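Side-chain contacts in ornithine carbamoyltransferase, mitochondrial (Coccidioides immitis, PDB 3SDS), which catalyses the transfer of the carbamoyl group from carbamoyl phosphate to L-ornithine, giving L-citrulline and phosphate in the biosynthesis of arginine: residues Thr50-Ser55 and Glu330-Leu335; Arg79-Thr84 and Pro95-Lys100; Ile160-Thr165 and Lys303-Leu308; Arg221-Pro226 and Glu281-Phe286. All coordinates share one frame; numbering follows the deposited sequence.

How the contacts relate
Following the chain from the N terminus, the first segment met is 50-55, at the end of helix 34-51; its partner 330-335, on helix 327-347, comes so late that contact 1 closes a loop enclosing the other three. Contact 2 closes early, inside one beta-alpha-beta unit of the carbamoyl phosphate domain. Contact 3 opens after it and runs from helix 156-169 to strand 303-306 of the ornithine domain, with contact 4 nested inside its loop. No loops cross. Contacts 1 and 3 thus tie the two domains together, and Asn333 meets Thr165 between them, while Arg334 reaches Thr80 of contact 2. Contact 4 stands apart, about 9 Å from contact 3 at the nearest atoms.

Contact 1 (Thr50-Ser55 and Glu330-Leu335); sequences TIKSDS and EAENRL
Lys52 and Glu332 are joined by a salt bridge, the one direct contact between residues 50-55 and 330-335. Lys52 NZ donates to Glu332 OE2 at 2.8 Å and comes in on the syn lone pair; Glu332 OE1 stays 3.5 Å from Lys52 NZ, so the grip is lopsided. The two side chains arrive from opposite directions and bridge backbones whose nearest CA atoms, those of Lys52 and Glu332, are 11.8 Å apart. Glu332 spans its share with CG anti to the backbone N (chi1 173°) and an extended chain beyond, whereas Lys52 bends at chi3 (86°), which brings its CE within 3.5 Å of Glu332 OE2 as well.

A second hydrogen bond helps to fix the carboxylate. Glu332 OE2 also accepts from Trp336 NE1, one turn further along its own helix, so two donors hold the same oxygen. Packing adds to this: Lys52 lies against Trp336, and Glu332 touches Ser120 of the second subunit.

Backbone bonds set the position of Lys52. Ser53 N and Ser55 N both bond Thr50 O, and Asp54 N bonds Ile51 O at 3.1 Å. With Asp54 at positive phi (75°) as the C-prime residue, this is a Schellman motif closing helix 34-51. Lys52 therefore sits in a helix-ending turn, and its surface salt bridge joins the carbamoyl phosphate domain to the long helix carrying Arg334, which by similarity probably binds carbamoyl phosphate.

Contact 2 (Arg79-Thr84 and Pro95-Lys100); sequences RTRVST and PMFLGK
Arg81 reaches from helix 78-90 to lay its guanidinium flat on the ring of Phe97 in strand 94-98. One residue earlier on the helix, Thr80 O takes two bonds from the next turn, from Thr84 N and from Thr84 OG1 (2.9 Å), the hydroxyl sitting above the carbonyl plane; Thr80 OG1 meets Arg334.

At Arg81 the planes of guanidinium and ring are only 8° apart. Its CZ stands 4.2 Å from the Phe97 ring centroid and over the face, a cation-pi stack. Arg81 CD itself lies over the same face, 3.8 Å from Phe97 CD1, in a CH-pi contact, and the bend at chi3 (110°) beyond it turns the guanidinium flat onto the ring. Gly99 N lies over the opposite face of the ring, which is thus sandwiched. Arg81 NE forms a salt bridge with Glu85, a turn further on, which helps to fix the rotation of the flat group; Arg81 NH2 makes a weak hydrogen bond to Phe97 O of a neighbouring subunit.

Helix and strand belong to the beta-alpha-beta unit 68-73, 78-90, 94-98 of the carbamoyl phosphate domain. Its helix starts with the residues that probably bind carbamoyl phosphate, Arg79 and Thr80 among them.

Contact 3 (Ile160-Thr165 and Lys303-Leu308); sequences IADFLT and KFMHCL
Asp162 and Met305 mark the closest backbone approach, 8.4 Å between their CA atoms, where helix 156-169 passes the edge strand 303-306. Across that gap the touching is done by the methyl end of Met305. Its CE lies 3.8 Å from Asp162 CG and much the same from Asp162 CB, and the two side chains run alongside each other, pointing opposite ways. The methionine is straight through chi2 and turns at chi3 (66°), a bend that sets CE against the aspartate. On the next turn Thr165 CB is 4.5 Å from the same methyl, a looser touch.

The polar groups of the helix find their partners elsewhere. Thr165 OG1 donates to Ala161 O at 2.8 Å, from above the carbonyl plane, and accepts from Asn333 of helix 327-347. Asp162 OD1 takes a hydrogen bond from Gln158 and lies close to Glu330 OE2. Further along the strand segment, Leu308 N bonds His306 ND1 at 3.2 Å, bridging over Cys307, by similarity the proton acceptor.

Between these two segments the contact is van der Waals alone. A buried methyl packs against CB and the carboxylate carbon of Asp162 without offering the acid a hydrogen bond, so the polar end of this side chain relies on Gln158, a residue of its own helix that by similarity binds carbamoyl phosphate.

Contact 4 (Arg221-Pro226 and Glu281-Phe286); sequences RGYEIP and EAFKDF
Tyr223 and Phe283 have most of the surface buried here, and they meet as an edge-to-face aromatic pair. The edge of Phe283 points at the face of Tyr223: Phe283 CZ sits 4.1 Å from Tyr223 CG, above the tyrosine plane and offset toward its rim. The ring centroids are 5.3 Å apart and the planes are inclined at 51°, well short of a perpendicular T, so the phenylalanine leans over the tyrosine. Tyr223 starts out toward the other segment, whereas the phenylalanine depends on the length of its ring to bring CZ across.

Ala282 comes next in buried surface. Its CB points toward the loop 221-226, beside the aromatic pair, and adds a small apolar flank.

Each segment has a local bond of its own. Gly222 N donates to Glu224 OE2 at 3.0 Å, nearly straight at 172° but from above the carboxylate plane, and this pins the loop just around Tyr223. In the other segment, Phe286 N bonds Phe283 O at 2.9 Å, closing a type I turn that begins at Phe283.

Beyond the pair, Phe283 stacks on Trp267 and touches Pro220, which Phe286 also meets, while Tyr223 rests on Asp196. All of this lies within the ornithine domain: the loop between strand 214-218 and helix 227-237 packs against the residues that leave helix 277-282.

Contact 1 (Thr50-Ser55 and Glu330-Leu335)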
loop_
_atom_site.group_PDB
_atom_site.type_symbol
_atom_site.label_atom_id
_atom_site.label_comp_id
_atom_site.label_asym_id
_atom_site.label_seq_id
_atom_site.Cartn_x
_atom_site.Cartn_y
_atom_site.Cartn_z
ATOM N N THR A 50 5.682 -0.763 27.759
ATOM C CA THR A 50 4.700 -1.859 27.768
ATOM C C THR A 50 4.838 -2.743 26.523
ATOM O O THR A 50 4.947 -3.963 26.657
ATOM C CB THR A 50 3.212 -1.343 27.833
ATOM O OG1 THR A 50 3.029 -0.431 28.923
ATOM C CG2 THR A 50 2.235 -2.478 27.977
ATOM N N ILE A 51 4.818 -2.126 25.329
ATOM C CA ILE A 51 4.853 -2.868 24.040
ATOM C C ILE A 51 6.197 -3.633 23.815
ATOM O O ILE A 51 6.202 -4.783 23.363
ATOM C CB ILE A 51 4.455 -1.941 22.841
ATOM C CG1 ILE A 51 2.978 -1.561 22.945
ATOM C CG2 ILE A 51 4.721 -2.593 21.468
ATOM C CD1 ILE A 51 2.575 -0.270 22.231
ATOM N N LYS A 52 7.321 -3.013 24.187
ATOM C CA LYS A 52 8.629 -3.684 24.046
ATOM C C LYS A 52 8.840 -4.835 24.985
ATOM O O LYS A 52 9.806 -5.547 24.809
ATOM C CB LYS A 52 9.822 -2.729 24.129
ATOM C CG LYS A 52 9.886 -1.838 22.927
ATOM C CD LYS A 52 11.044 -0.884 22.953
ATOM C CE LYS A 52 12.288 -1.527 22.395
ATOM N NZ LYS A 52 13.297 -0.479 22.227
ATOM N N SER A 53 7.954 -5.010 25.967
ATOM C CA SER A 53 7.987 -6.197 26.842
ATOM C C SER A 53 6.756 -7.097 26.685
ATOM O O SER A 53 6.300 -7.715 27.642
ATOM C CB SER A 53 8.223 -5.833 28.308
ATOM O OG SER A 53 7.147 -5.109 28.847
ATOM N N ASP A 54 6.230 -7.122 25.461
ATOM C CA ASP A 54 5.274 -8.130 25.002
ATOM C C ASP A 54 3.841 -7.957 25.549
ATOM O O ASP A 54 3.134 -8.947 25.776
ATOM C CB ASP A 54 5.841 -9.567 25.222
ATOM C CG ASP A 54 5.173 -10.640 24.306
ATOM O OD1 ASP A 54 4.700 -10.301 23.183
ATOM O OD2 ASP A 54 5.117 -11.838 24.716
ATOM N N SER A 55 3.415 -6.702 25.730
ATOM C CA SER A 55 2.052 -6.388 26.186
ATOM C C SER A 55 1.373 -5.262 25.385
ATOM O O SER A 55 2.058 -4.476 24.711
ATOM C CB SER A 55 2.064 -6.039 27.677
ATOM O OG SER A 55 2.511 -7.128 28.467
ATOM N N GLU A 330 16.813 7.673 18.851
ATOM C CA GLU A 330 16.072 8.851 18.389
ATOM C C GLU A 330 15.221 8.540 17.155
ATOM O O GLU A 330 14.091 9.027 17.034
ATOM C CB GLU A 330 17.051 9.975 18.060
ATOM C CG GLU A 330 16.391 11.291 17.688
ATOM C CD GLU A 330 17.365 12.344 17.166
ATOM O OE1 GLU A 330 18.588 12.071 17.090
ATOM O OE2 GLU A 330 16.895 13.459 16.822
ATOM N N ALA A 331 15.775 7.736 16.241
ATOM C CA ALA A 331 15.061 7.296 15.035
ATOM C C ALA A 331 13.843 6.413 15.371
ATOM O O ALA A 331 12.754 6.636 14.847
ATOM C CB ALA A 331 16.022 6.585 14.078
ATOM N N GLU A 332 14.043 5.427 16.249
ATOM C CA GLU A 332 12.975 4.550 16.751
ATOM C C GLU A 332 11.889 5.285 17.554
ATOM O O GLU A 332 10.703 4.894 17.507
ATOM C CB GLU A 332 13.555 3.401 17.597
ATOM C CG GLU A 332 12.492 2.530 18.293
ATOM C CD GLU A 332 13.032 1.581 19.348
ATOM O OE1 GLU A 332 14.238 1.237 19.329
ATOM O OE2 GLU A 332 12.229 1.166 20.206
ATOM N N ASN A 333 12.272 6.329 18.292
ATOM C CA ASN A 333 11.283 7.092 19.053
ATOM C C ASN A 333 10.222 7.795 18.174
ATOM O O ASN A 333 9.253 8.357 18.702
ATOM C CB ASN A 333 11.963 8.078 20.009
ATOM C CG ASN A 333 12.686 7.380 21.193
ATOM O OD1 ASN A 333 12.343 6.258 21.594
ATOM N ND2 ASN A 333 13.686 8.062 21.755
ATOM N N ARG A 334 10.394 7.761 16.843
ATOM C CA ARG A 334 9.369 8.272 15.942
ATOM C C ARG A 334 8.107 7.402 16.022
ATOM O O ARG A 334 6.965 7.912 15.989
ATOM C CB ARG A 334 9.877 8.363 14.501
ATOM C CG ARG A 334 10.754 9.608 14.179
ATOM C CD ARG A 334 10.006 10.950 14.386
ATOM N NE ARG A 334 9.012 11.237 13.344
ATOM C CZ ARG A 334 9.321 11.736 12.138
ATOM N NH1 ARG A 334 10.591 11.988 11.821
ATOM N NH2 ARG A 334 8.366 11.969 11.232
ATOM N N LEU A 335 8.319 6.088 16.148
ATOM C CA LEU A 335 7.221 5.144 16.226
ATOM C C LEU A 335 6.375 5.460 17.449
ATOM O O LEU A 335 5.147 5.586 17.339
ATOM C CB LEU A 335 7.725 3.700 16.245
ATOM C CG LEU A 335 6.705 2.564 16.501
ATOM C CD1 LEU A 335 5.497 2.588 15.555
ATOM C CD2 LEU A 335 7.350 1.185 16.488
#

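Contact 2 (Arg79-Thr84 and Pro95-Lys100)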
loop_
_atom_site.group_PDB
_atom_site.type_symbol
_atom_site.label_atom_id
_atom_site.label_comp_id
_atom_site.label_asym_id
_atom_site.label_seq_id
_atom_site.Cartn_x
_atom_site.Cartn_y
_atom_site.Cartn_z
ATOM N N ARG A 79 11.283 7.304 5.524
ATOM C CA ARG A 79 11.433 7.243 6.963
ATOM C C ARG A 79 10.123 7.600 7.682
ATOM O O ARG A 79 9.670 6.839 8.557
ATOM C CB ARG A 79 12.595 8.124 7.439
ATOM C CG ARG A 79 12.977 7.910 8.919
ATOM C CD ARG A 79 14.478 7.621 9.076
ATOM N NE ARG A 79 14.858 6.418 8.318
ATOM C CZ ARG A 79 16.111 6.057 8.030
ATOM N NH1 ARG A 79 16.341 4.956 7.322
ATOM N NH2 ARG A 79 17.139 6.791 8.436
ATOM N N THR A 80 9.513 8.736 7.319
ATOM C CA THR A 80 8.228 9.136 7.925
ATOM C C THR A 80 7.123 8.093 7.695
ATOM O O THR A 80 6.316 7.810 8.620
ATOM C CB THR A 80 7.761 10.565 7.499
ATOM O OG1 THR A 80 8.356 11.530 8.377
ATOM C CG2 THR A 80 6.209 10.721 7.571
ATOM N N ARG A 81 7.096 7.500 6.530
ATOM C CA ARG A 81 6.125 6.499 6.209
ATOM C C ARG A 81 6.241 5.319 7.118
ATOM O O ARG A 81 5.288 4.827 7.611
ATOM C CB ARG A 81 6.406 6.023 4.816
ATOM C CG ARG A 81 5.245 6.029 3.933
ATOM C CD ARG A 81 5.551 5.319 2.689
ATOM N NE ARG A 81 4.824 4.080 2.639
ATOM C CZ ARG A 81 4.945 3.212 1.672
ATOM N NH1 ARG A 81 5.767 3.442 0.695
ATOM N NH2 ARG A 81 4.246 2.127 1.692
ATOM N N VAL A 82 7.443 4.838 7.305
ATOM C CA VAL A 82 7.679 3.635 8.101
ATOM C C VAL A 82 7.065 3.718 9.500
ATOM O O VAL A 82 6.407 2.783 9.928
ATOM C CB VAL A 82 9.174 3.257 8.188
ATOM C CG1 VAL A 82 9.356 1.980 9.011
ATOM C CG2 VAL A 82 9.773 3.094 6.797
ATOM N N SER A 83 7.271 4.831 10.200
ATOM C CA SER A 83 6.760 5.022 11.564
ATOM C C SER A 83 5.240 5.303 11.670
ATOM O O SER A 83 4.581 4.834 12.615
ATOM C CB SER A 83 7.539 6.138 12.253
ATOM O OG SER A 83 7.440 7.360 11.525
ATOM N N THR A 84 4.691 6.085 10.733
ATOM C CA THR A 84 3.241 6.346 10.705
ATOM C C THR A 84 2.532 5.018 10.435
ATOM O O THR A 84 1.588 4.620 11.142
ATOM C CB THR A 84 2.858 7.416 9.616
ATOM O OG1 THR A 84 3.749 8.549 9.685
ATOM C CG2 THR A 84 1.425 7.906 9.776
ATOM N N PRO A 95 -3.539 2.264 7.323
ATOM C CA PRO A 95 -2.794 3.373 6.705
ATOM C C PRO A 95 -2.803 3.385 5.161
ATOM O O PRO A 95 -2.450 2.386 4.532
ATOM C CB PRO A 95 -1.373 3.152 7.223
ATOM C CG PRO A 95 -1.284 1.694 7.459
ATOM C CD PRO A 95 -2.633 1.248 7.893
ATOM N N MET A 96 -3.188 4.507 4.557
ATOM C CA MET A 96 -3.348 4.574 3.093
ATOM C C MET A 96 -2.327 5.535 2.481
ATOM O O MET A 96 -2.308 6.734 2.799
ATOM C CB MET A 96 -4.787 4.954 2.731
ATOM C CG MET A 96 -5.028 5.303 1.288
ATOM S SD MET A 96 -6.779 5.610 0.917
ATOM C CE MET A 96 -7.102 7.197 1.698
ATOM N N PHE A 97 -1.463 4.998 1.624
ATOM C CA PHE A 97 -0.355 5.780 1.069
ATOM C C PHE A 97 -0.738 6.445 -0.238
ATOM O O PHE A 97 -1.112 5.789 -1.183
ATOM C CB PHE A 97 0.887 4.909 0.879
ATOM C CG PHE A 97 2.013 5.611 0.179
ATOM C CD1 PHE A 97 2.607 6.747 0.736
ATOM C CD2 PHE A 97 2.502 5.135 -1.028
ATOM C CE1 PHE A 97 3.676 7.414 0.082
ATOM C CE2 PHE A 97 3.576 5.787 -1.685
ATOM C CZ PHE A 97 4.161 6.929 -1.127
ATOM N N LEU A 98 -0.686 7.759 -0.276
ATOM C CA LEU A 98 -0.972 8.476 -1.510
ATOM C C LEU A 98 0.209 9.400 -1.774
ATOM O O LEU A 98 0.341 10.440 -1.120
ATOM C CB LEU A 98 -2.281 9.270 -1.398
ATOM C CG LEU A 98 -3.573 8.631 -0.863
ATOM C CD1 LEU A 98 -4.597 9.715 -0.560
ATOM C CD2 LEU A 98 -4.163 7.586 -1.795
ATOM N N GLY A 99 1.084 8.984 -2.692
ATOM C CA GLY A 99 2.324 9.715 -3.007
ATOM C C GLY A 99 2.206 10.729 -4.140
ATOM O O GLY A 99 1.107 11.031 -4.608
ATOM N N LYS A 100 3.344 11.241 -4.601
ATOM C CA LYS A 100 3.353 12.349 -5.564
ATOM C C LYS A 100 2.928 11.962 -6.978
ATOM O O LYS A 100 2.703 12.833 -7.826
ATOM C CB LYS A 100 4.709 13.065 -5.588
ATOM C CG LYS A 100 5.908 12.193 -5.961
ATOM C CD LYS A 100 6.948 13.017 -6.751
ATOM C CE LYS A 100 8.109 12.160 -7.245
ATOM N NZ LYS A 100 8.725 11.403 -6.100
#

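Contact 3 (Ile160-Thr165 and Lys303-Leu308)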
loop_
_atom_site.group_PDB
_atom_site.type_symbol
_atom_site.label_atom_id
_atom_site.label_comp_id
_atom_site.label_asym_id
_atom_site.label_seq_id
_atom_site.Cartn_x
_atom_site.Cartn_y
_atom_site.Cartn_z
ATOM N N ILE A 160 8.662 15.874 19.461
ATOM C CA ILE A 160 8.149 14.924 20.438
ATOM C C ILE A 160 9.133 13.748 20.584
ATOM O O ILE A 160 9.485 13.356 21.709
ATOM C CB ILE A 160 6.722 14.437 20.074
ATOM C CG1 ILE A 160 5.748 15.624 20.017
ATOM C CG2 ILE A 160 6.241 13.424 21.076
ATOM C CD1 ILE A 160 4.415 15.354 19.298
ATOM N N ALA A 161 9.599 13.211 19.458
ATOM C CA ALA A 161 10.611 12.161 19.476
ATOM C C ALA A 161 11.889 12.604 20.182
ATOM O O ALA A 161 12.425 11.878 21.035
ATOM C CB ALA A 161 10.927 11.702 18.069
ATOM N N ASP A 162 12.370 13.798 19.832
ATOM C CA ASP A 162 13.632 14.281 20.377
ATOM C C ASP A 162 13.565 14.457 21.888
ATOM O O ASP A 162 14.486 14.036 22.606
ATOM C CB ASP A 162 14.094 15.544 19.661
ATOM C CG ASP A 162 14.553 15.259 18.248
ATOM O OD1 ASP A 162 14.575 14.062 17.870
ATOM O OD2 ASP A 162 14.891 16.215 17.506
ATOM N N PHE A 163 12.464 15.025 22.381
ATOM C CA PHE A 163 12.305 15.164 23.834
ATOM C C PHE A 163 12.077 13.832 24.568
ATOM O O PHE A 163 12.550 13.678 25.692
ATOM C CB PHE A 163 11.320 16.282 24.226
ATOM C CG PHE A 163 11.988 17.613 24.376
ATOM C CD1 PHE A 163 12.333 18.365 23.257
ATOM C CD2 PHE A 163 12.348 18.089 25.638
ATOM C CE1 PHE A 163 12.995 19.597 23.404
ATOM C CE2 PHE A 163 13.029 19.320 25.788
ATOM C CZ PHE A 163 13.344 20.068 24.672
ATOM N N LEU A 164 11.415 12.862 23.924
ATOM C CA LEU A 164 11.346 11.504 24.468
ATOM C C LEU A 164 12.745 10.970 24.700
ATOM O O LEU A 164 13.013 10.348 25.735
ATOM C CB LEU A 164 10.618 10.546 23.516
ATOM C CG LEU A 164 10.530 9.054 23.926
ATOM C CD1 LEU A 164 10.034 8.860 25.379
ATOM C CD2 LEU A 164 9.651 8.262 22.989
ATOM N N THR A 165 13.632 11.212 23.732
ATOM C CA THR A 165 14.969 10.663 23.762
ATOM C C THR A 165 15.737 11.315 24.897
ATOM O O THR A 165 16.380 10.624 25.684
ATOM C CB THR A 165 15.700 10.902 22.434
ATOM O OG1 THR A 165 14.836 10.565 21.344
ATOM C CG2 THR A 165 16.949 10.062 22.355
ATOM N N LYS A 303 26.285 14.576 24.585
ATOM C CA LYS A 303 25.660 13.552 23.748
ATOM C C LYS A 303 25.348 14.124 22.368
ATOM O O LYS A 303 25.197 15.332 22.216
ATOM C CB LYS A 303 24.370 13.058 24.419
ATOM C CG LYS A 303 24.518 12.486 25.839
ATOM C CD LYS A 303 25.168 11.111 25.794
ATOM C CE LYS A 303 24.828 10.262 27.011
ATOM N NZ LYS A 303 25.928 10.200 28.027
ATOM N N PHE A 304 25.227 13.263 21.368
ATOM C CA PHE A 304 25.002 13.716 20.001
ATOM C C PHE A 304 23.653 13.273 19.413
ATOM O O PHE A 304 23.214 12.126 19.627
ATOM C CB PHE A 304 26.150 13.256 19.096
ATOM C CG PHE A 304 25.956 13.611 17.651
ATOM C CD1 PHE A 304 26.117 14.928 17.215
ATOM C CD2 PHE A 304 25.592 12.635 16.727
ATOM C CE1 PHE A 304 25.928 15.261 15.879
ATOM C CE2 PHE A 304 25.400 12.958 15.387
ATOM C CZ PHE A 304 25.560 14.275 14.965
ATOM N N MET A 305 23.024 14.188 18.662
ATOM C CA MET A 305 21.708 13.988 18.028
ATOM C C MET A 305 21.632 14.574 16.598
ATOM O O MET A 305 22.112 15.683 16.339
ATOM C CB MET A 305 20.607 14.584 18.902
ATOM C CG MET A 305 20.364 13.832 20.207
ATOM S SD MET A 305 19.088 14.558 21.260
ATOM C CE MET A 305 17.646 14.286 20.227
ATOM N N HIS A 306 21.007 13.817 15.693
ATOM C CA HIS A 306 20.830 14.141 14.271
ATOM C C HIS A 306 19.577 13.353 13.844
ATOM O O HIS A 306 19.441 12.180 14.163
ATOM C CB HIS A 306 22.072 13.659 13.509
ATOM C CG HIS A 306 22.138 14.065 12.062
ATOM N ND1 HIS A 306 21.054 14.024 11.209
ATOM C CD2 HIS A 306 23.192 14.450 11.300
ATOM C CE1 HIS A 306 21.427 14.408 10.000
ATOM N NE2 HIS A 306 22.722 14.666 10.026
ATOM N N CYS A 307 18.639 13.973 13.141
ATOM C CA CYS A 307 17.373 13.282 12.858
ATOM C C CYS A 307 17.332 12.374 11.615
ATOM O O CYS A 307 16.274 11.828 11.290
ATOM C CB CYS A 307 16.220 14.279 12.797
ATOM S SG CYS A 307 16.316 15.340 11.362
ATOM N N LEU A 308 18.457 12.219 10.919
ATOM C CA LEU A 308 18.564 11.289 9.766
ATOM C C LEU A 308 17.721 11.681 8.536
ATOM O O LEU A 308 16.692 12.347 8.682
ATOM C CB LEU A 308 18.245 9.847 10.180
ATOM C CG LEU A 308 19.032 9.264 11.348
ATOM C CD1 LEU A 308 18.708 7.811 11.468
ATOM C CD2 LEU A 308 20.539 9.470 11.180
#

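Contact 4 (Arg221-Pro226 and Glu281-Phe286)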
loop_
_atom_site.group_PDB
_atom_site.type_symbol
_atom_site.label_atom_id
_atom_site.label_comp_id
_atom_site.label_asym_id
_atom_site.label_seq_id
_atom_site.Cartn_x
_atom_site.Cartn_y
_atom_site.Cartn_z
ATOM N N ARG A 221 26.489 33.535 8.486
ATOM C CA ARG A 221 25.797 34.748 8.045
ATOM C C ARG A 221 24.948 34.458 6.801
ATOM O O ARG A 221 25.471 34.015 5.786
ATOM C CB ARG A 221 26.797 35.883 7.761
ATOM N N GLY A 222 23.640 34.694 6.904
ATOM C CA GLY A 222 22.698 34.473 5.798
ATOM C C GLY A 222 21.731 33.309 6.019
ATOM O O GLY A 222 20.765 33.138 5.259
ATOM N N TYR A 223 21.988 32.523 7.074
ATOM C CA TYR A 223 21.275 31.269 7.332
ATOM C C TYR A 223 20.669 31.224 8.745
ATOM O O TYR A 223 20.573 30.168 9.376
ATOM C CB TYR A 223 22.216 30.081 7.064
ATOM C CG TYR A 223 22.685 30.062 5.637
ATOM C CD1 TYR A 223 23.884 30.660 5.270
ATOM C CD2 TYR A 223 21.898 29.490 4.640
ATOM C CE1 TYR A 223 24.291 30.675 3.944
ATOM C CE2 TYR A 223 22.295 29.492 3.312
ATOM C CZ TYR A 223 23.486 30.087 2.974
ATOM O OH TYR A 223 23.875 30.094 1.661
ATOM N N GLU A 224 20.243 32.392 9.206
ATOM C CA GLU A 224 19.717 32.591 10.543
ATOM C C GLU A 224 18.243 32.205 10.684
ATOM O O GLU A 224 17.527 32.035 9.703
ATOM C CB GLU A 224 19.888 34.059 10.922
ATOM C CG GLU A 224 21.329 34.559 10.861
ATOM C CD GLU A 224 21.704 35.227 9.540
ATOM O OE1 GLU A 224 20.967 35.069 8.539
ATOM O OE2 GLU A 224 22.750 35.923 9.514
ATOM N N ILE A 225 17.795 32.066 11.925
ATOM C CA ILE A 225 16.386 31.861 12.218
ATOM C C ILE A 225 15.598 33.049 11.675
ATOM O O ILE A 225 15.939 34.205 11.968
ATOM C CB ILE A 225 16.145 31.746 13.744
ATOM C CG1 ILE A 225 16.993 30.615 14.344
ATOM C CG2 ILE A 225 14.658 31.573 14.044
ATOM C CD1 ILE A 225 16.864 30.468 15.839
ATOM N N PRO A 226 14.565 32.781 10.862
ATOM C CA PRO A 226 13.630 33.825 10.412
ATOM C C PRO A 226 12.930 34.510 11.590
ATOM O O PRO A 226 12.527 33.845 12.543
ATOM C CB PRO A 226 12.602 33.043 9.581
ATOM C CG PRO A 226 13.324 31.840 9.121
ATOM C CD PRO A 226 14.309 31.491 10.202
ATOM N N GLU A 281 31.183 26.118 0.590
ATOM C CA GLU A 281 32.225 27.043 1.086
ATOM C C GLU A 281 31.828 27.733 2.406
ATOM O O GLU A 281 32.678 27.954 3.275
ATOM C CB GLU A 281 32.600 28.089 0.023
ATOM N N ALA A 282 30.534 28.046 2.543
ATOM C CA ALA A 282 29.982 28.798 3.692
ATOM C C ALA A 282 29.991 28.073 5.057
ATOM O O ALA A 282 30.233 28.705 6.094
ATOM C CB ALA A 282 28.576 29.305 3.367
ATOM N N PHE A 283 29.739 26.758 5.038
ATOM C CA PHE A 283 29.696 25.918 6.251
ATOM C C PHE A 283 31.066 25.306 6.691
ATOM O O PHE A 283 31.107 24.321 7.439
ATOM C CB PHE A 283 28.615 24.838 6.083
ATOM C CG PHE A 283 27.196 25.385 6.007
ATOM C CD1 PHE A 283 26.625 25.734 4.788
ATOM C CD2 PHE A 283 26.427 25.538 7.159
ATOM C CE1 PHE A 283 25.317 26.238 4.722
ATOM C CE2 PHE A 283 25.122 26.044 7.096
ATOM C CZ PHE A 283 24.571 26.391 5.880
ATOM N N LYS A 284 32.169 25.928 6.249
ATOM C CA LYS A 284 33.556 25.436 6.439
ATOM C C LYS A 284 33.843 24.865 7.823
ATOM O O LYS A 284 34.230 23.696 7.945
ATOM C CB LYS A 284 34.598 26.529 6.116
ATOM N N ASP A 285 33.651 25.679 8.859
ATOM C CA ASP A 285 34.011 25.265 10.217
ATOM C C ASP A 285 32.842 24.632 10.980
ATOM O O ASP A 285 32.966 24.322 12.169
ATOM C CB ASP A 285 34.617 26.445 10.997
ATOM C CG ASP A 285 35.795 27.092 10.263
ATOM O OD1 ASP A 285 36.556 26.357 9.582
ATOM O OD2 ASP A 285 35.962 28.335 10.366
ATOM N N PHE A 286 31.723 24.424 10.288
ATOM C CA PHE A 286 30.487 23.944 10.928
ATOM C C PHE A 286 30.360 22.421 11.185
ATOM O O PHE A 286 29.413 21.990 11.840
ATOM C CB PHE A 286 29.249 24.509 10.213
ATOM C CG PHE A 286 28.971 25.966 10.534
ATOM C CD1 PHE A 286 28.032 26.315 11.513
ATOM C CD2 PHE A 286 29.648 26.994 9.857
ATOM C CE1 PHE A 286 27.772 27.657 11.815
ATOM C CE2 PHE A 286 29.393 28.343 10.151
ATOM C CZ PHE A 286 28.457 28.671 11.134
#